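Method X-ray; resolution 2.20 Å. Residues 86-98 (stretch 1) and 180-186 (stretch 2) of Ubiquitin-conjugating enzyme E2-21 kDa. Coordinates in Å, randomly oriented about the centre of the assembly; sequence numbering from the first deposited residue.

Stretch 1 86-98: GEEKIRQLQRKTS
Stretch 2 180-186: AKYSAYE

A short helix packs against an extended segment far along the same chain, in a mainly apolar contact that one glutamine amide pins to the backbone through two hydrogen bonds. Gly86 occupies the N-cap, with phi/psi -74/154, and its O accepts from Ile90 N at 3.0 Å; residues 87-94 follow with helical torsions, from -52/-42 at Glu87 to -71/-21 at Gln94. In the second stretch a helix finishes at Lys181, Tyr182 leaves helical geometry at -120/40, and Ser183 and Ala184 are strand (-114/146 and -153/173).

The two stretches advance in the same sense: CA-CA distances are 6.7 Å for Ile90-Tyr182, 5.1 Å for Gln94-Ala184 and 5.2 Å for Thr97-Tyr185. The contact buries 516 Å², both sides summed.

Gln94 (chi1 m, chi2 t, chi3 -23°) starts sideways, yet its end reaches the other backbone. Its NE2 donates to Lys181 O at 3.1 Å (160°) and to Ser183 O at 3.0 Å (162°), so one amide group satisfies two carbonyls bracketing Tyr182.

Apolar contacts line the remainder. Ile90 (m, t) points toward the partner and sets CD1 3.8 Å from Tyr182 CD1, at the edge of a ring held by chi1 m and chi2 -87°. The small Ala184 side chain also points toward the helix, its CB lying 3.9 Å from Leu93 CB and 3.8 Å from Gln94 CG. Tyr185 (chi1 p, chi2 118°) has the largest covered area, 99 Å²; its CE2 lies 3.9 Å from Leu93 CD2 (Leu93 m, t) and 3.4 Å from Leu93 O.

Beyond the helix, Thr97 (chi1 p) turns OG1 back to donate to Gln94 O at 2.6 Å, while its CG2 approaches Tyr185 CD2 at 3.5 Å. Methyl and hydroxyl thus serve different partners.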

# COMPACT_ATOMS: atom_id res chain seq x y z
N GLY A 86 3.57 1.13 -16.10
CA GLY A 86 2.93 0.84 -17.37
C GLY A 86 3.21 -0.59 -17.79
O GLY A 86 4.22 -1.17 -17.39
N GLU A 87 2.31 -1.15 -18.59
CA GLU A 87 2.41 -2.53 -19.08
C GLU A 87 3.77 -2.84 -19.74
O GLU A 87 4.36 -3.91 -19.53
CB GLU A 87 1.28 -2.79 -20.07
CG GLU A 87 1.09 -1.66 -21.07
CD GLU A 87 0.05 -1.95 -22.13
OE1 GLU A 87 -1.01 -2.50 -21.78
OE2 GLU A 87 0.29 -1.62 -23.31
N GLU A 88 4.25 -1.89 -20.54
CA GLU A 88 5.54 -2.01 -21.22
C GLU A 88 6.68 -2.19 -20.22
O GLU A 88 7.46 -3.15 -20.30
CB GLU A 88 5.78 -0.79 -22.09
CG GLU A 88 7.15 -0.72 -22.72
CD GLU A 88 7.36 -1.79 -23.76
OE1 GLU A 88 6.41 -2.05 -24.54
OE2 GLU A 88 8.46 -2.38 -23.81
N LYS A 89 6.77 -1.26 -19.27
CA LYS A 89 7.79 -1.33 -18.22
C LYS A 89 7.71 -2.64 -17.44
O LYS A 89 8.74 -3.26 -17.17
CB LYS A 89 7.64 -0.14 -17.27
CG LYS A 89 8.57 -0.20 -16.06
CD LYS A 89 8.64 1.14 -15.35
CE LYS A 89 9.66 1.10 -14.22
NZ LYS A 89 9.74 2.41 -13.52
N ILE A 90 6.50 -3.06 -17.09
CA ILE A 90 6.33 -4.27 -16.29
C ILE A 90 6.86 -5.47 -17.05
O ILE A 90 7.58 -6.30 -16.50
CB ILE A 90 4.85 -4.51 -15.92
CG1 ILE A 90 4.36 -3.41 -14.97
CG2 ILE A 90 4.69 -5.88 -15.28
CD1 ILE A 90 2.91 -3.56 -14.57
N ARG A 91 6.51 -5.54 -18.33
CA ARG A 91 6.93 -6.66 -19.15
C ARG A 91 8.45 -6.67 -19.32
O ARG A 91 9.07 -7.73 -19.35
CB ARG A 91 6.23 -6.61 -20.51
CG ARG A 91 6.68 -7.68 -21.48
CD ARG A 91 5.96 -7.56 -22.83
NE ARG A 91 6.63 -6.69 -23.80
CZ ARG A 91 6.63 -5.36 -23.79
NH1 ARG A 91 7.28 -4.69 -24.73
NH2 ARG A 91 5.95 -4.69 -22.86
N GLN A 92 9.05 -5.49 -19.41
CA GLN A 92 10.51 -5.42 -19.43
C GLN A 92 11.12 -5.91 -18.12
O GLN A 92 12.16 -6.57 -18.12
CB GLN A 92 10.98 -4.01 -19.74
CG GLN A 92 10.57 -3.53 -21.11
CD GLN A 92 11.11 -2.16 -21.43
OE1 GLN A 92 10.38 -1.28 -21.88
NE2 GLN A 92 12.40 -1.97 -21.20
N LEU A 93 10.47 -5.58 -17.00
CA LEU A 93 10.94 -6.02 -15.69
C LEU A 93 10.84 -7.54 -15.54
O LEU A 93 11.66 -8.16 -14.88
CB LEU A 93 10.16 -5.35 -14.56
CG LEU A 93 10.40 -3.86 -14.32
CD1 LEU A 93 9.53 -3.35 -13.17
CD2 LEU A 93 11.87 -3.60 -14.03
N GLN A 94 9.82 -8.12 -16.17
CA GLN A 94 9.56 -9.55 -16.04
C GLN A 94 10.60 -10.41 -16.76
O GLN A 94 10.77 -11.58 -16.44
CB GLN A 94 8.16 -9.88 -16.55
CG GLN A 94 7.04 -9.46 -15.60
CD GLN A 94 5.66 -9.62 -16.21
OE1 GLN A 94 5.51 -9.63 -17.43
NE2 GLN A 94 4.64 -9.74 -15.36
N ARG A 95 11.31 -9.82 -17.72
CA ARG A 95 12.32 -10.55 -18.47
C ARG A 95 13.67 -10.57 -17.76
O ARG A 95 14.61 -11.22 -18.20
CB ARG A 95 12.49 -9.96 -19.87
CG ARG A 95 11.29 -10.14 -20.78
CD ARG A 95 11.42 -9.28 -22.02
NE ARG A 95 10.25 -9.39 -22.89
CZ ARG A 95 9.80 -8.41 -23.67
NH1 ARG A 95 10.43 -7.24 -23.68
NH2 ARG A 95 8.73 -8.60 -24.42
N LYS A 96 13.75 -9.85 -16.65
CA LYS A 96 14.97 -9.81 -15.86
C LYS A 96 14.80 -10.61 -14.57
O LYS A 96 15.77 -10.87 -13.85
CB LYS A 96 15.37 -8.37 -15.54
CG LYS A 96 15.88 -7.59 -16.75
CD LYS A 96 17.13 -6.79 -16.40
CE LYS A 96 18.03 -6.63 -17.61
NZ LYS A 96 18.41 -5.21 -17.84
N THR A 97 13.56 -10.99 -14.29
CA THR A 97 13.20 -11.62 -13.02
C THR A 97 13.89 -12.95 -12.76
O THR A 97 14.55 -13.51 -13.64
CB THR A 97 11.67 -11.86 -12.92
OG1 THR A 97 11.23 -12.60 -14.07
CG2 THR A 97 10.92 -10.54 -12.86
N SER A 98 13.75 -13.44 -11.53
CA SER A 98 14.22 -14.76 -11.16
C SER A 98 13.06 -15.56 -10.58
O SER A 98 12.12 -14.98 -10.02
CB SER A 98 15.37 -14.67 -10.15
OG SER A 98 16.22 -13.57 -10.44
N ALA A 180 -1.77 -12.21 -11.16
CA ALA A 180 -1.13 -13.28 -11.92
C ALA A 180 -0.37 -12.76 -13.14
O ALA A 180 0.63 -13.36 -13.54
CB ALA A 180 -2.16 -14.30 -12.35
N LYS A 181 -0.82 -11.66 -13.72
CA LYS A 181 -0.23 -11.22 -14.98
C LYS A 181 0.75 -10.04 -14.89
O LYS A 181 1.60 -9.87 -15.76
CB LYS A 181 -1.33 -10.86 -15.98
CG LYS A 181 -1.84 -12.06 -16.76
CD LYS A 181 -0.68 -12.83 -17.37
CE LYS A 181 -1.15 -13.85 -18.39
NZ LYS A 181 -0.01 -14.60 -18.97
N TYR A 182 0.64 -9.23 -13.84
CA TYR A 182 1.42 -8.00 -13.78
C TYR A 182 2.37 -7.91 -12.58
O TYR A 182 2.52 -6.84 -11.98
CB TYR A 182 0.46 -6.80 -13.78
CG TYR A 182 -0.26 -6.62 -15.09
CD1 TYR A 182 0.31 -5.88 -16.12
CD2 TYR A 182 -1.52 -7.17 -15.30
CE1 TYR A 182 -0.35 -5.71 -17.33
CE2 TYR A 182 -2.18 -7.00 -16.50
CZ TYR A 182 -1.59 -6.27 -17.51
OH TYR A 182 -2.25 -6.09 -18.71
N SER A 183 3.03 -9.01 -12.25
CA SER A 183 3.98 -9.06 -11.14
C SER A 183 5.41 -9.30 -11.62
O SER A 183 5.63 -10.02 -12.59
CB SER A 183 3.59 -10.15 -10.13
OG SER A 183 2.37 -9.84 -9.49
N ALA A 184 6.38 -8.71 -10.92
CA ALA A 184 7.79 -8.84 -11.30
C ALA A 184 8.70 -8.68 -10.09
O ALA A 184 8.24 -8.34 -9.01
CB ALA A 184 8.14 -7.82 -12.37
N TYR A 185 10.00 -8.92 -10.27
CA TYR A 185 10.96 -8.86 -9.17
C TYR A 185 11.06 -7.47 -8.54
O TYR A 185 10.43 -6.52 -9.01
CB TYR A 185 12.34 -9.32 -9.65
CG TYR A 185 13.11 -8.25 -10.40
CD1 TYR A 185 14.33 -7.78 -9.92
CD2 TYR A 185 12.63 -7.71 -11.59
CE1 TYR A 185 15.04 -6.81 -10.60
CE2 TYR A 185 13.33 -6.74 -12.27
CZ TYR A 185 14.54 -6.29 -11.78
OH TYR A 185 15.24 -5.32 -12.46
N GLU A 186 11.87 -7.36 -7.48
CA GLU A 186 12.17 -6.09 -6.83
C GLU A 186 10.93 -5.42 -6.24
O GLU A 186 10.97 -4.86 -5.14
CB GLU A 186 12.86 -5.14 -7.81
CG GLU A 186 12.36 -3.71 -7.76
CD GLU A 186 12.99 -2.86 -8.83
OE1 GLU A 186 14.10 -3.20 -9.30
OE2 GLU A 186 12.37 -1.85 -9.23